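PDB 5AXR: metallo-beta-lactamase from Serratia marcescens, which hydrolyses the beta-lactam ring of antibiotics with the help of zinc ions, as a subclass B3 metallo-beta-lactamase. Local coordinates for residues A[70-75]-A[148-153]. Numbering follows the deposited sequence.
Sequences STHSHE and PGHTEG. With ZN (zinc ion), chain B; NA (sodium ion), chain E; COM (1-thioethanesulfonic acid), chain J.
His72, His74 and His150 meet around one zinc ion, the main shared partner of residues 70-75 and 148-153, which no direct hydrogen bond joins. The zinc lies 2.1 Å from His72 NE2, 2.0 Å from His74 ND1 and 2.1 Å from His150 NE2; S1 of 1-thioethanesulfonic acid supplies the fourth ligand. His74 uses the ring nitrogen nearer its backbone, the other two the farther one. The second nitrogen of each ring is hydrogen-bonded: His72 ND1 to Asp174, His74 NE2 to Asp111, His150 ND1 to the carbonyl of Thr177. Gripped by zinc at one nitrogen and a hydrogen bond at the other, each ring is probably held in rotation; the aspartates probably strengthen their imidazoles as donors.

The rings also pack round the zinc. His150 turns its CD2 edge onto one face of His72, an offset edge-to-face pair with planes at 77° and centroids 4.5 Å apart. Thr151 lies across the zinc from S1; with OG1 between the backbone N and the carbonyl carbon (chi1 66°), CG2 makes a CH-pi contact over the His74 ring face, 3.9 Å from the centroid. Its OG1 approaches His72 CB at 3.3 Å while hydrogen bonding to Asn98.

A sodium ion bridges the backbones, bound by the carbonyl oxygens of Ser70, Thr71 and Gly153 and by a water that donates to Ser70 OG. Another zinc lies about 4 Å from the His72 side chain; Asp76, His77 and His215 form the second zinc site.

The touching residues are all buried, in two loops of the metallo-beta-lactamase fold: 70-75 leads from strand 65-69 into helix 75-78, with His74 at the N-cap, and 148-153 links strands 140-146 and 155-163, so that loops following strands of the two mixed sheets converge on one zinc.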
ATOM      1  N   SER A  70      -5.866   1.464   3.566  1.00 16.44           N
ATOM      2  CA  SER A  70      -4.633   2.244   3.701  1.00 16.21           C
ATOM      3  C   SER A  70      -3.493   1.366   4.204  1.00 16.80           C
ATOM      4  O   SER A  70      -3.667   0.629   5.168  1.00 21.65           O
ATOM      5  CB  SER A  70      -4.855   3.389   4.683  1.00 16.95           C
ATOM      6  OG  SER A  70      -3.666   4.127   4.916  1.00 16.79           O
ATOM      7  N   THR A  71      -2.345   1.414   3.530  1.00 15.85           N
ATOM      8  CA  THR A  71      -1.144   0.738   4.012  1.00 16.30           C
ATOM      9  C   THR A  71      -0.573   1.506   5.216  1.00 19.84           C
ATOM     10  O   THR A  71      -0.620   1.037   6.360  1.00 16.79           O
ATOM     11  CB  THR A  71      -0.071   0.617   2.904  1.00 14.93           C
ATOM     12  OG1 THR A  71       0.166   1.886   2.247  1.00 14.04           O
ATOM     13  CG2 THR A  71      -0.515  -0.434   1.857  1.00 14.76           C
ATOM     14  N   HIS A  72      -0.195   2.755   4.968  1.00 18.69           N
ATOM     15  CA  HIS A  72       0.161   3.659   6.044  1.00 17.99           C
ATOM     16  C   HIS A  72      -0.115   5.111   5.694  1.00 19.69           C
ATOM     17  O   HIS A  72      -0.236   5.515   4.508  1.00 15.10           O
ATOM     18  CB  HIS A  72       1.627   3.448   6.481  1.00 16.17           C
ATOM     19  CG  HIS A  72       2.643   3.938   5.491  1.00 15.91           C
ATOM     20  ND1 HIS A  72       3.027   3.209   4.387  1.00 15.03           N
ATOM     21  CD2 HIS A  72       3.328   5.107   5.422  1.00 16.21           C
ATOM     22  CE1 HIS A  72       3.936   3.886   3.707  1.00 15.52           C
ATOM     23  NE2 HIS A  72       4.128   5.044   4.306  1.00 13.77           N
ATOM     24  N   SER A  73      -0.097   5.921   6.741  1.00 19.57           N
ATOM     25  CA  SER A  73      -0.643   7.256   6.677  1.00 21.47           C
ATOM     26  C   SER A  73       0.425   8.312   6.435  1.00 22.16           C
ATOM     27  O   SER A  73       0.543   9.252   7.217  1.00 30.71           O
ATOM     28  CB  SER A  73      -1.375   7.554   7.996  1.00 24.64           C
ATOM     29  OG  SER A  73      -0.536   7.320   9.121  1.00 24.10           O
ATOM     30  N   HIS A  74       1.262   8.117   5.424  1.00 18.46           N
ATOM     31  CA  HIS A  74       2.099   9.198   4.931  1.00 18.37           C
ATOM     32  C   HIS A  74       1.437   9.782   3.706  1.00 19.69           C
ATOM     33  O   HIS A  74       0.692   9.084   3.014  1.00 16.62           O
ATOM     34  CB  HIS A  74       3.496   8.707   4.559  1.00 17.95           C
ATOM     35  CG  HIS A  74       4.361   8.419   5.736  1.00 17.67           C
ATOM     36  ND1 HIS A  74       5.382   7.502   5.690  1.00 19.84           N
ATOM     37  CD2 HIS A  74       4.273   8.815   7.024  1.00 18.61           C
ATOM     38  CE1 HIS A  74       5.987   7.463   6.860  1.00 21.52           C
ATOM     39  NE2 HIS A  74       5.287   8.193   7.707  1.00 21.54           N
ATOM     40  N   GLU A  75       1.810  11.022   3.390  1.00 20.03           N
ATOM     41  CA  GLU A  75       1.115  11.828   2.381  1.00 23.06           C
ATOM     42  C   GLU A  75       1.216  11.245   0.993  1.00 19.11           C
ATOM     43  O   GLU A  75       0.372  11.512   0.138  1.00 19.32           O
ATOM     44  CB  GLU A  75       1.682  13.248   2.313  1.00 23.69           C
ATOM     45  CG  GLU A  75       0.735  14.211   1.592  1.00 30.84           C
ATOM     46  CD  GLU A  75       0.946  14.363   0.074  1.00 33.65           C
ATOM     47  OE1 GLU A  75      -0.053  14.652  -0.641  1.00 26.63           O
ATOM     48  OE2 GLU A  75       2.107  14.291  -0.400  1.00 38.92           O
ATOM     49  N   PRO A 148       3.942  -2.867  11.462  1.00 19.58           N
ATOM     50  CA  PRO A 148       4.379  -1.587  11.973  1.00 20.34           C
ATOM     51  C   PRO A 148       5.867  -1.369  11.836  1.00 20.11           C
ATOM     52  O   PRO A 148       6.636  -2.298  11.511  1.00 19.00           O
ATOM     53  CB  PRO A 148       4.002  -1.661  13.461  1.00 22.82           C
ATOM     54  CG  PRO A 148       4.176  -3.107  13.792  1.00 23.06           C
ATOM     55  CD  PRO A 148       3.661  -3.822  12.550  1.00 24.07           C
ATOM     56  N   GLY A 149       6.266  -0.141  12.146  1.00 17.16           N
ATOM     57  CA  GLY A 149       7.666   0.214  12.224  1.00 17.77           C
ATOM     58  C   GLY A 149       7.930   1.443  11.393  1.00 19.25           C
ATOM     59  O   GLY A 149       8.493   2.404  11.888  1.00 18.99           O
ATOM     60  N   HIS A 150       7.567   1.391  10.109  1.00 20.25           N
ATOM     61  CA  HIS A 150       7.764   2.521   9.212  1.00 19.34           C
ATOM     62  C   HIS A 150       6.758   3.597   9.614  1.00 17.86           C
ATOM     63  O   HIS A 150       7.058   4.781   9.538  1.00 21.76           O
ATOM     64  CB  HIS A 150       7.584   2.082   7.755  1.00 18.42           C
ATOM     65  CG  HIS A 150       7.585   3.203   6.763  1.00 17.92           C
ATOM     66  ND1 HIS A 150       8.718   3.586   6.076  1.00 18.32           N
ATOM     67  CD2 HIS A 150       6.568   3.935   6.244  1.00 15.55           C
ATOM     68  CE1 HIS A 150       8.404   4.525   5.199  1.00 17.12           C
ATOM     69  NE2 HIS A 150       7.112   4.773   5.303  1.00 15.69           N
ATOM     70  N   THR A 151       5.580   3.151  10.033  1.00 18.73           N
ATOM     71  CA  THR A 151       4.653   3.881  10.903  1.00 18.41           C
ATOM     72  C   THR A 151       4.125   2.845  11.876  1.00 21.91           C
ATOM     73  O   THR A 151       4.264   1.642  11.635  1.00 20.16           O
ATOM     74  CB  THR A 151       3.401   4.442  10.161  1.00 18.72           C
ATOM     75  OG1 THR A 151       2.580   3.360   9.686  1.00 18.06           O
ATOM     76  CG2 THR A 151       3.774   5.302   9.001  1.00 19.92           C
ATOM     77  N   GLU A 152       3.398   3.302  12.891  1.00 20.94           N
ATOM     78  CA  GLU A 152       2.934   2.432  13.944  1.00 21.38           C
ATOM     79  C   GLU A 152       1.718   1.605  13.500  1.00 21.91           C
ATOM     80  O   GLU A 152       1.519   0.478  13.955  1.00 19.18           O
ATOM     81  CB  GLU A 152       2.586   3.279  15.176  1.00 26.35           C
ATOM     82  CG  GLU A 152       2.419   2.479  16.454  1.00 33.27           C
ATOM     83  CD  GLU A 152       1.887   3.316  17.624  1.00 40.05           C
ATOM     84  OE1 GLU A 152       1.991   4.564  17.599  1.00 38.76           O
ATOM     85  OE2 GLU A 152       1.325   2.712  18.560  1.00 40.76           O
ATOM     86  N   GLY A 153       0.884   2.165  12.630  1.00 20.11           N
ATOM     87  CA  GLY A 153      -0.325   1.479  12.203  1.00 21.78           C
ATOM     88  C   GLY A 153      -0.267   0.857  10.801  1.00 23.60           C
ATOM     89  O   GLY A 153      -1.317   0.568  10.211  1.00 20.04           O
TER
HETATM   90 ZN    ZN B 301       5.913   6.134   4.261  1.00 17.86          ZN
HETATM   91 NA    NA E 304      -2.962   1.105   7.841  1.00 26.72          NA
HETATM   92  C1  COM J 309       7.425   8.280   2.572  1.00 34.15           C
HETATM   93  C2  COM J 309       8.196   8.701   1.311  1.00 39.78           C
HETATM   94  S1  COM J 309       7.035   6.507   2.616  1.00 27.35           S
HETATM   95  S2  COM J 309       9.796   8.210   1.297  1.00 39.64           S
HETATM   96  O1S COM J 309      10.383   8.273   2.825  1.00 36.68           O
HETATM   97  O2S COM J 309      10.543   9.086   0.449  1.00 37.55           O
HETATM   98  O3S COM J 309       9.889   6.853   0.801  1.00 37.25           O
HETATM   99  O   HOH W   1      -2.758   3.788   7.545  1.00 19.34           O